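Local coordinates for putative capsid protein of prophage (Escherichia coli CFT073, PDB 3BQW) that probably serves as a major capsid protein of a tailed-phage-type prophage, a subunit that would assemble into the virion shell, at residues A[34-39]-A[138-143]; A[149-152]-A[158-161]; A[236-241]-A[248-253]. All coordinates share one frame; numbering follows the deposited sequence.

Contact 1 of 3, residues A[34-39]-A[138-143]; sequences LFFPNV and WLAVNA
Phe36 sets its ring against Ala140 and Ala143, and these three residues make the whole contact between 34-39 and 138-143. The first segment begins in the last turn of helix 30-35, where the ring of Phe35 packs edge-to-face on Phe345. Phe36 is the first residue to leave helical backbone angles. Its CB points at helix 113-146, where the nearest CA, that of Ala140, lies 7.5 Å from the CA of Phe36. CG stands anti to the carbonyl carbon (chi1 -53°), which carries the ring out to the helix surface. The CD2, CE2 and CZ atoms of the ring do the touching. Phe36 CE2 lies 3.6 Å and Phe36 CD2 3.7 Å from the CB of Ala140. Phe36 CE2 also comes to 3.9 Å from the CA of Ala140. Phe36 CZ is looser, 4.5 Å from the CB of Ala143, about one turn further along the helix. Both methyls approach the ring obliquely. Pro37 leads into strand 38-41. Phe36 also packs on Pro339, while Ala140 meets Phe31 and Thr32, so helix 30-35 continues the same interface. Helix 113-146 is consistent with the long spine helix of HK97-like capsid proteins. No hydrogen bond or charge links the two segments. Small alanines let the aromatic ring come close to the helix backbone. The contact is therefore wholly apolar and buried, held by shape and dispersion without any directional bond.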
# COMPACT_ATOMS: atom_id res chain seq x y z
N LEU A 34 5.22 -6.78 2.37
CA LEU A 34 6.23 -7.14 3.35
C LEU A 34 5.69 -7.04 4.76
O LEU A 34 5.92 -7.93 5.59
CB LEU A 34 7.46 -6.24 3.21
CG LEU A 34 8.34 -6.47 1.98
CD1 LEU A 34 9.38 -5.39 1.86
CD2 LEU A 34 8.97 -7.84 2.05
N PHE A 35 4.95 -5.96 5.04
CA PHE A 35 4.71 -5.56 6.41
C PHE A 35 3.24 -5.58 6.84
O PHE A 35 2.94 -5.47 8.03
CB PHE A 35 5.34 -4.15 6.65
CG PHE A 35 6.82 -4.09 6.36
CD1 PHE A 35 7.70 -4.97 7.00
CD2 PHE A 35 7.34 -3.15 5.49
CE1 PHE A 35 9.06 -4.94 6.74
CE2 PHE A 35 8.70 -3.10 5.22
CZ PHE A 35 9.57 -4.00 5.85
N PHE A 36 2.32 -5.69 5.87
CA PHE A 36 0.89 -5.74 6.14
C PHE A 36 0.19 -6.79 5.28
O PHE A 36 -0.86 -6.51 4.68
CB PHE A 36 0.25 -4.37 5.88
CG PHE A 36 0.90 -3.24 6.61
CD1 PHE A 36 0.44 -2.82 7.84
CD2 PHE A 36 1.99 -2.57 6.04
CE1 PHE A 36 1.06 -1.77 8.50
CE2 PHE A 36 2.61 -1.54 6.69
CZ PHE A 36 2.14 -1.13 7.93
N PRO A 37 0.78 -8.00 5.18
CA PRO A 37 0.32 -8.98 4.19
C PRO A 37 -0.97 -9.72 4.55
O PRO A 37 -1.65 -10.25 3.66
CB PRO A 37 1.48 -9.98 4.13
CG PRO A 37 2.03 -9.96 5.49
CD PRO A 37 1.91 -8.52 5.96
N ASN A 38 -1.28 -9.79 5.84
CA ASN A 38 -2.50 -10.45 6.30
C ASN A 38 -3.73 -9.57 6.11
O ASN A 38 -3.64 -8.37 5.77
CB ASN A 38 -2.35 -10.85 7.76
CG ASN A 38 -1.16 -11.78 7.98
OD1 ASN A 38 -0.30 -11.54 8.81
ND2 ASN A 38 -1.09 -12.80 7.18
N VAL A 39 -4.89 -10.20 6.30
CA VAL A 39 -6.16 -9.56 6.08
C VAL A 39 -7.11 -9.95 7.19
O VAL A 39 -7.06 -11.08 7.74
CB VAL A 39 -6.77 -9.93 4.69
CG1 VAL A 39 -8.29 -9.56 4.61
CG2 VAL A 39 -5.96 -9.27 3.55
N TRP A 138 0.00 3.78 0.31
CA TRP A 138 0.27 5.12 0.80
C TRP A 138 0.13 5.15 2.32
O TRP A 138 1.00 5.62 3.01
CB TRP A 138 -0.70 6.11 0.15
CG TRP A 138 -0.54 7.51 0.60
CD1 TRP A 138 0.51 8.35 0.32
CD2 TRP A 138 -1.46 8.27 1.39
NE1 TRP A 138 0.31 9.56 0.91
CE2 TRP A 138 -0.90 9.55 1.57
CE3 TRP A 138 -2.70 7.98 1.99
CZ2 TRP A 138 -1.55 10.56 2.31
CZ3 TRP A 138 -3.36 8.98 2.71
CH2 TRP A 138 -2.77 10.25 2.88
N LEU A 139 -0.98 4.60 2.82
CA LEU A 139 -1.19 4.48 4.23
C LEU A 139 -0.11 3.62 4.89
O LEU A 139 0.37 3.97 5.94
CB LEU A 139 -2.59 3.90 4.51
CG LEU A 139 -3.77 4.84 4.29
CD1 LEU A 139 -5.11 4.09 4.41
CD2 LEU A 139 -3.71 6.01 5.22
N ALA A 140 0.28 2.50 4.27
CA ALA A 140 1.33 1.61 4.79
C ALA A 140 2.71 2.29 4.92
O ALA A 140 3.37 2.23 5.98
CB ALA A 140 1.44 0.35 3.90
N VAL A 141 3.14 2.96 3.85
CA VAL A 141 4.41 3.63 3.85
C VAL A 141 4.41 4.78 4.85
O VAL A 141 5.38 4.98 5.56
CB VAL A 141 4.81 4.16 2.45
CG1 VAL A 141 6.14 4.94 2.54
CG2 VAL A 141 4.93 3.00 1.44
N ASN A 142 3.34 5.54 4.90
CA ASN A 142 3.23 6.60 5.91
C ASN A 142 3.30 6.08 7.35
O ASN A 142 3.95 6.68 8.19
CB ASN A 142 1.96 7.42 5.68
CG ASN A 142 2.03 8.29 4.42
OD1 ASN A 142 2.97 8.23 3.66
ND2 ASN A 142 0.99 9.09 4.19
N ALA A 143 2.64 4.98 7.63
CA ALA A 143 2.67 4.40 8.97
C ALA A 143 4.10 4.01 9.36
O ALA A 143 4.57 4.37 10.42
CB ALA A 143 1.73 3.20 9.06

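Contact 2 of 3, residues A[149-152]-A[158-161]; sequences NIIE and RYEI
Arg158 and Glu152 pair beside the connecting loop of a beta hairpin, in which 149-152 and 158-161 run antiparallel. With chi1 at -163°, Arg158 swings CG away from N, and the straight chain brings NE alongside Glu152. The two side chains point the same way. Arg158 NE donates to Glu152 OE2 at 3.0 Å in a salt bridge. OE2 is met from above the carboxylate plane, and the carboxylate and guanidinium planes stand 84° apart. Ile150 CG2 adds an apolar neighbour, 3.5 Å from Arg158 NE.

Tyr159 forms a hydrogen-bonded pair with Ile151: Ile151 N reaches Tyr159 O at 2.8 Å, and Tyr159 N returns to Ile151 O. The Tyr159 side chain runs alongside that of Ile151, and Ile151 CB sits over one face of the Tyr159 ring, 4.0 Å from its centroid, in a CH-pi contact. Tyr159 OH bonds to Lys83 O.

Glu160 and Ile150 are the non-hydrogen-bonded pair; their side chains lie on the face opposite Tyr159 and Ile151. The carboxylate of Glu160 is held by Arg73. Strand 61-67 flanks 159-162 on its far side, within a four-stranded antiparallel sheet.

Ile161 forms the next hydrogen-bonded pair, with Asn149, through two backbone bonds. On the face it shares with Tyr159, Ile161 CD1 presses to 3.5 Å from Ile151 CG1, tighter than usual for two carbons.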
# COMPACT_ATOMS: atom_id res chain seq x y z
N ASN A 149 -1.11 8.14 10.03
CA ASN A 149 -1.98 8.21 8.87
C ASN A 149 -3.02 9.31 9.07
O ASN A 149 -3.59 9.45 10.18
CB ASN A 149 -2.75 6.90 8.68
CG ASN A 149 -1.89 5.75 8.22
OD1 ASN A 149 -0.76 5.93 7.70
ND2 ASN A 149 -2.41 4.55 8.39
N ILE A 150 -3.30 10.05 8.00
CA ILE A 150 -4.47 10.92 7.94
C ILE A 150 -5.59 10.19 7.23
O ILE A 150 -5.46 9.79 6.08
CB ILE A 150 -4.16 12.24 7.24
CG1 ILE A 150 -3.25 13.08 8.14
CG2 ILE A 150 -5.50 13.03 6.91
CD1 ILE A 150 -2.44 14.12 7.41
N ILE A 151 -6.70 9.99 7.93
CA ILE A 151 -7.82 9.20 7.43
C ILE A 151 -8.95 10.14 7.00
O ILE A 151 -9.38 11.01 7.75
CB ILE A 151 -8.31 8.19 8.51
CG1 ILE A 151 -7.14 7.31 9.03
CG2 ILE A 151 -9.49 7.33 7.99
CD1 ILE A 151 -6.24 6.68 7.93
N GLU A 152 -9.41 9.94 5.76
CA GLU A 152 -10.56 10.63 5.19
C GLU A 152 -11.46 9.62 4.47
O GLU A 152 -11.00 8.57 4.01
CB GLU A 152 -10.13 11.70 4.17
CG GLU A 152 -8.64 12.04 4.15
CD GLU A 152 -8.30 13.16 3.16
OE1 GLU A 152 -9.18 13.53 2.34
OE2 GLU A 152 -7.15 13.68 3.22
N ARG A 158 -12.27 13.95 8.62
CA ARG A 158 -10.82 13.74 8.57
C ARG A 158 -10.18 13.74 9.96
O ARG A 158 -10.39 14.65 10.73
CB ARG A 158 -10.23 14.86 7.74
CG ARG A 158 -8.87 14.67 7.21
CD ARG A 158 -8.73 15.62 6.03
NE ARG A 158 -7.39 15.61 5.48
CZ ARG A 158 -6.47 16.56 5.66
NH1 ARG A 158 -6.73 17.63 6.40
NH2 ARG A 158 -5.27 16.41 5.11
N TYR A 159 -9.42 12.69 10.27
CA TYR A 159 -8.72 12.58 11.57
C TYR A 159 -7.38 11.85 11.41
O TYR A 159 -7.13 11.25 10.37
CB TYR A 159 -9.60 11.85 12.58
CG TYR A 159 -9.68 10.35 12.37
CD1 TYR A 159 -8.88 9.48 13.14
CD2 TYR A 159 -10.56 9.79 11.42
CE1 TYR A 159 -8.93 8.13 12.96
CE2 TYR A 159 -10.63 8.38 11.24
CZ TYR A 159 -9.80 7.57 12.00
OH TYR A 159 -9.83 6.20 11.87
N GLU A 160 -6.55 11.90 12.45
CA GLU A 160 -5.22 11.29 12.43
C GLU A 160 -5.20 10.03 13.29
O GLU A 160 -5.75 10.01 14.38
CB GLU A 160 -4.14 12.26 12.93
CG GLU A 160 -2.74 11.66 12.94
CD GLU A 160 -1.75 12.45 13.76
OE1 GLU A 160 -1.77 12.33 15.02
OE2 GLU A 160 -0.94 13.17 13.15
N ILE A 161 -4.59 8.97 12.76
CA ILE A 161 -4.19 7.80 13.52
C ILE A 161 -2.70 7.93 13.77
O ILE A 161 -1.92 8.19 12.84
CB ILE A 161 -4.41 6.47 12.75
CG1 ILE A 161 -5.88 6.20 12.53
CG2 ILE A 161 -3.79 5.30 13.51
CD1 ILE A 161 -6.14 5.08 11.47

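Contact 3 of 3, residues A[236-241]-A[248-253]; sequences AAELAC and VSFKGY
Glu238 lays its aliphatic stem across the ring of Phe250. Glu238 CG sits over the ring centre, 3.8 Å from the Phe250 centroid, a CH-pi contact. The carboxylate runs on nearly parallel to the ring, 15° from its plane, offset toward the rim. CG is anti to the backbone N (chi1 -160°), and the extended chain carries the acid past Phe250 to Tyr253. There Tyr253 OH donates to Glu238 OE1 at 2.6 Å, a short bond received on the anti side of the carboxylate. OE1 lies near the plane of the tyrosine ring, at its edge.

The same oxygen also accepts from Glu234 N, and OE2 takes a weak bond from Ser233 N. With two bonds to OE1 and a weak one to OE2, this buried acid would probably favour its charged form. Ser235 OG ties the site together, since it bonds to both Tyr253 OH and Glu238 N.

One turn on, Cys241 works at the edge of Phe250. Cys241 SG lies 4.0 Å from Phe250 CD1, close to the ring plane, in a sulfur-aromatic contact. Cys241 SG also packs tightly on Val248 CG1, at 3.3 Å. The backbones are joined here by one water, which donates to Cys241 O (2.8 Å) and to Val248 O (2.9 Å). Ala237 CB adds a contact, 4.4 Å from Phe250 CE1.

Helix 236-241 runs roughly antiparallel to strand 248-253 at 146°, their axes 8.6 Å apart. It packs against the mixed sheet that holds strands 248-254 and 257-267. Ala237 and Cys241 also touch Ala258 and Ile260 of strand 257-267, the antiparallel neighbour. Helix 30-35 lies close by, touching Ala240 and Val248.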
# COMPACT_ATOMS: atom_id res chain seq x y z
N ALA A 236 12.14 -14.10 2.12
CA ALA A 236 10.84 -13.44 1.99
C ALA A 236 10.95 -12.08 1.28
O ALA A 236 10.09 -11.73 0.48
CB ALA A 236 10.20 -13.25 3.36
N ALA A 237 12.01 -11.31 1.60
CA ALA A 237 12.26 -10.00 0.96
C ALA A 237 12.34 -10.16 -0.55
O ALA A 237 11.70 -9.46 -1.31
CB ALA A 237 13.56 -9.38 1.51
N GLU A 238 13.12 -11.14 -0.97
CA GLU A 238 13.37 -11.42 -2.39
C GLU A 238 12.13 -11.95 -3.12
O GLU A 238 11.80 -11.51 -4.23
CB GLU A 238 14.51 -12.42 -2.48
CG GLU A 238 15.16 -12.43 -3.78
CD GLU A 238 16.37 -13.32 -3.83
OE1 GLU A 238 16.95 -13.71 -2.77
OE2 GLU A 238 16.73 -13.65 -4.98
N LEU A 239 11.46 -12.91 -2.52
CA LEU A 239 10.17 -13.38 -3.00
C LEU A 239 9.14 -12.25 -3.21
O LEU A 239 8.43 -12.22 -4.22
CB LEU A 239 9.59 -14.38 -2.01
CG LEU A 239 9.52 -15.87 -2.35
CD1 LEU A 239 10.87 -16.48 -2.74
CD2 LEU A 239 8.91 -16.56 -1.11
N ALA A 240 9.04 -11.35 -2.25
CA ALA A 240 8.12 -10.22 -2.36
C ALA A 240 8.34 -9.33 -3.60
O ALA A 240 7.39 -8.71 -4.06
CB ALA A 240 8.15 -9.38 -1.10
N CYS A 241 9.56 -9.26 -4.13
CA CYS A 241 9.87 -8.40 -5.27
C CYS A 241 9.59 -8.98 -6.65
O CYS A 241 9.49 -8.24 -7.64
CB CYS A 241 11.35 -8.00 -5.25
SG CYS A 241 11.85 -6.98 -3.86
N VAL A 248 9.98 -1.90 -8.32
CA VAL A 248 10.87 -2.39 -7.29
C VAL A 248 12.01 -3.14 -7.96
O VAL A 248 11.80 -3.83 -8.95
CB VAL A 248 10.06 -3.33 -6.36
CG1 VAL A 248 10.91 -4.38 -5.74
CG2 VAL A 248 9.31 -2.51 -5.32
N SER A 249 13.22 -2.99 -7.42
CA SER A 249 14.35 -3.73 -7.88
C SER A 249 15.09 -4.31 -6.69
O SER A 249 15.50 -3.59 -5.77
CB SER A 249 15.28 -2.81 -8.66
OG SER A 249 16.45 -3.54 -9.01
N PHE A 250 15.25 -5.62 -6.72
CA PHE A 250 16.01 -6.34 -5.74
C PHE A 250 17.47 -6.30 -6.16
O PHE A 250 17.80 -6.70 -7.26
CB PHE A 250 15.54 -7.78 -5.58
CG PHE A 250 16.13 -8.46 -4.38
CD1 PHE A 250 15.50 -8.37 -3.16
CD2 PHE A 250 17.33 -9.12 -4.46
CE1 PHE A 250 16.06 -8.94 -2.03
CE2 PHE A 250 17.89 -9.71 -3.34
CZ PHE A 250 17.26 -9.60 -2.13
N LYS A 251 18.31 -5.81 -5.26
CA LYS A 251 19.71 -5.53 -5.57
C LYS A 251 20.68 -6.58 -5.07
O LYS A 251 21.78 -6.69 -5.61
CB LYS A 251 20.10 -4.17 -4.98
CG LYS A 251 19.40 -2.99 -5.63
CD LYS A 251 19.66 -2.96 -7.13
CE LYS A 251 19.03 -1.77 -7.74
NZ LYS A 251 19.13 -1.76 -9.20
N GLY A 252 20.31 -7.34 -4.05
CA GLY A 252 21.23 -8.26 -3.42
C GLY A 252 21.20 -8.14 -1.92
O GLY A 252 20.21 -7.72 -1.35
N TYR A 253 22.32 -8.49 -1.29
CA TYR A 253 22.43 -8.55 0.16
C TYR A 253 23.69 -7.84 0.64
O TYR A 253 24.69 -7.75 -0.08
CB TYR A 253 22.44 -10.00 0.65
CG TYR A 253 21.15 -10.75 0.39
CD1 TYR A 253 20.17 -10.87 1.38
CD2 TYR A 253 20.90 -11.32 -0.85
CE1 TYR A 253 18.98 -11.56 1.14
CE2 TYR A 253 19.71 -12.01 -1.11
CZ TYR A 253 18.76 -12.13 -0.11
OH TYR A 253 17.61 -12.83 -0.39
O HOH W 1 11.58 -6.73 -8.85

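Contact 1 lies near the middle of the chain, buried and wholly apolar. Contact 2 lies further out, its centre about 16 Å from the centre of the chain. It is partly buried and backbone-bonded, with an ion pair at its loop end. Contact 3 is as peripheral but buried, and mixes aromatic packing with a buried carboxylate. Contacts 1 and 2 share a neighbourhood, because strand 148-151 directly follows helix 113-146, and Leu139 CD2 touches Ile151 CD1 at 3.8 Å. Helix 30-35 leads to contact 3, where Leu34 CD2 meets Ala240 CB at 3.6 Å. Contacts 2 and 3 do not touch and lie on opposite sides of the chain centre.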